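Side-chain contact in universal stress protein (Archaeoglobus fulgidus, PDB 6HCD), which is of undetermined biochemical function but belongs to the universal stress protein A family, whose members are generally linked to survival under stress: residues V110-A113 against D114-A118. Residues are numbered along the deposited sequence; the frame is centred on the assembly and turned at random.
Sequences VDFA and DEVDA
A Schellman motif closes the C-terminal end of helix 105-115, and the way Ala113 meets Ala118 across it is a worked example of how a helix is ended and the chain sent on into a strand. Asp117 takes positive phi (54°), which turns the chain so that Ala118 N reaches back to Ala113 O at 2.9 Å, almost straight and in the carbonyl plane; Asp117 N bonds to Asp114 O. The same reversal brings Ala113 CB within 4.1 Å of Ala118 CB. Just before the cap, Val116 N still makes a regular helical bond to Phe112 O (3.0 Å), and its side chain serves the apolar face. Val116 CG1 sits over one face of the Phe112 ring, displaced toward the rim, in a CH-pi contact 4.0 Å from the ring centroid, with CZ its nearest ring atom. Phe112 CG lies anti to the backbone N (chi1 -179°), placing the ring against Val28, Tyr57 and Val59 of the central sheet, where it also meets His97. Asp111 and Asp114 lie farther round the helix, and Glu115 runs along the flank between them and that ring. Extended beyond CG, it brings OE2 3.7 Å from Asp111 CB, while OE1 forms a salt bridge with Arg101. Asp111 OD2 and Asp114 OD1 form salt bridges with Lys103 and Lys149 respectively, and Asp114 OD2 a hydrogen bond with Asn148. A water donates to both Asp114 OD1 (2.7 Å) and Val110 O, the latter also accepting from Asp114 N. Basic partners would thus offset the clustered negative charge, while Val116-Phe112 packing holds the last turn against the sheet and the Schellman turn ends the helix shortly before strand 120-128.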
ATOM      1  N   VAL A 110      -2.610 -13.343   0.033  1.00 12.47           N
ATOM      2  CA  VAL A 110      -3.707 -12.704   0.769  1.00 17.95           C
ATOM      3  C   VAL A 110      -4.160 -13.618   1.919  1.00 14.29           C
ATOM      4  O   VAL A 110      -4.343 -13.165   3.062  1.00 16.50           O
ATOM      5  CB  VAL A 110      -4.850 -12.340  -0.206  1.00 18.61           C
ATOM      6  CG1 VAL A 110      -6.209 -12.260   0.465  1.00 28.20           C
ATOM      7  CG2 VAL A 110      -4.523 -11.052  -0.971  1.00 19.16           C
ATOM      8  N   ASP A 111      -4.309 -14.914   1.634  1.00 15.59           N
ATOM      9  CA  ASP A 111      -4.741 -15.876   2.648  1.00 15.34           C
ATOM     10  C   ASP A 111      -3.667 -16.022   3.734  1.00 14.12           C
ATOM     11  O   ASP A 111      -3.986 -16.064   4.904  1.00 13.12           O
ATOM     12  CB  ASP A 111      -5.074 -17.230   2.017  1.00 22.15           C
ATOM     13  CG  ASP A 111      -6.339 -17.206   1.182  1.00 24.15           C
ATOM     14  OD1 ASP A 111      -7.081 -16.202   1.257  1.00 24.48           O
ATOM     15  OD2 ASP A 111      -6.552 -18.178   0.451  1.00 26.91           O
ATOM     16  N   PHE A 112      -2.391 -16.099   3.329  1.00 12.99           N
ATOM     17  CA  PHE A 112      -1.283 -16.188   4.268  1.00 12.30           C
ATOM     18  C   PHE A 112      -1.309 -14.999   5.243  1.00 11.62           C
ATOM     19  O   PHE A 112      -1.162 -15.189   6.456  1.00 12.71           O
ATOM     20  CB  PHE A 112       0.068 -16.228   3.545  1.00 13.17           C
ATOM     21  CG  PHE A 112       1.237 -16.355   4.485  1.00 14.31           C
ATOM     22  CD1 PHE A 112       1.562 -17.583   5.037  1.00 16.94           C
ATOM     23  CD2 PHE A 112       1.985 -15.247   4.859  1.00 20.06           C
ATOM     24  CE1 PHE A 112       2.622 -17.704   5.917  1.00 18.76           C
ATOM     25  CE2 PHE A 112       3.055 -15.371   5.733  1.00 19.47           C
ATOM     26  CZ  PHE A 112       3.355 -16.596   6.279  1.00 22.12           C
ATOM     27  N   ALA A 113      -1.472 -13.783   4.703  1.00 11.29           N
ATOM     28  CA  ALA A 113      -1.506 -12.562   5.504  1.00 11.33           C
ATOM     29  C   ALA A 113      -2.638 -12.632   6.544  1.00 11.91           C
ATOM     30  O   ALA A 113      -2.451 -12.226   7.678  1.00 12.59           O
ATOM     31  CB  ALA A 113      -1.657 -11.362   4.609  1.00 11.12           C
ATOM     32  N   ASP A 114      -3.797 -13.148   6.141  1.00 12.73           N
ATOM     33  CA  ASP A 114      -4.936 -13.330   7.084  1.00 14.79           C
ATOM     34  C   ASP A 114      -4.592 -14.397   8.135  1.00 14.45           C
ATOM     35  O   ASP A 114      -4.886 -14.237   9.311  1.00 14.84           O
ATOM     36  CB  ASP A 114      -6.223 -13.668   6.332  1.00 15.52           C
ATOM     37  CG  ASP A 114      -6.806 -12.503   5.558  1.00 15.76           C
ATOM     38  OD1 ASP A 114      -6.399 -11.350   5.830  1.00 17.01           O
ATOM     39  OD2 ASP A 114      -7.650 -12.758   4.671  1.00 15.78           O
ATOM     40  N   GLU A 115      -3.946 -15.483   7.703  1.00 15.49           N
ATOM     41  CA  GLU A 115      -3.631 -16.617   8.577  1.00 15.65           C
ATOM     42  C   GLU A 115      -2.676 -16.182   9.699  1.00 21.53           C
ATOM     43  O   GLU A 115      -2.783 -16.683  10.807  1.00 16.64           O
ATOM     44  CB  GLU A 115      -3.049 -17.778   7.772  1.00 18.67           C
ATOM     45  CG  GLU A 115      -4.082 -18.493   6.919  1.00 23.95           C
ATOM     46  CD  GLU A 115      -3.558 -19.172   5.663  1.00 19.35           C
ATOM     47  OE1 GLU A 115      -2.340 -19.324   5.532  1.00 27.59           O
ATOM     48  OE2 GLU A 115      -4.376 -19.531   4.813  1.00 25.88           O
ATOM     49  N   VAL A 116      -1.739 -15.270   9.408  1.00 16.49           N
ATOM     50  CA  VAL A 116      -0.731 -14.849  10.390  1.00 15.03           C
ATOM     51  C   VAL A 116      -1.120 -13.509  11.029  1.00 14.89           C
ATOM     52  O   VAL A 116      -0.333 -12.959  11.801  1.00 15.49           O
ATOM     53  CB  VAL A 116       0.689 -14.800   9.797  1.00 16.72           C
ATOM     54  CG1 VAL A 116       1.077 -16.140   9.206  1.00 14.75           C
ATOM     55  CG2 VAL A 116       0.852 -13.676   8.785  1.00 14.94           C
ATOM     56  N   ASP A 117      -2.307 -12.989  10.705  1.00 14.91           N
ATOM     57  CA  ASP A 117      -2.814 -11.724  11.239  1.00 17.33           C
ATOM     58  C   ASP A 117      -1.794 -10.595  11.008  1.00 23.56           C
ATOM     59  O   ASP A 117      -1.436  -9.870  11.940  1.00 14.87           O
ATOM     60  CB  ASP A 117      -3.181 -11.856  12.720  1.00 23.18           C
ATOM     61  CG  ASP A 117      -4.035 -10.713  13.258  1.00 34.17           C
ATOM     62  OD1 ASP A 117      -4.731 -10.063  12.464  1.00 22.11           O
ATOM     63  OD2 ASP A 117      -3.990 -10.475  14.472  1.00 39.58           O
ATOM     64  N   ALA A 118      -1.341 -10.455   9.751  1.00 13.76           N
ATOM     65  CA  ALA A 118      -0.289  -9.508   9.375  1.00 13.88           C
ATOM     66  C   ALA A 118      -0.755  -8.072   9.629  1.00 15.65           C
ATOM     67  O   ALA A 118      -1.959  -7.756   9.465  1.00 15.35           O
ATOM     68  CB  ALA A 118       0.071  -9.695   7.914  1.00 12.69           C
TER
HETATM   69  O   HOH W   1      -5.197 -10.422   3.584  1.00 12.12           O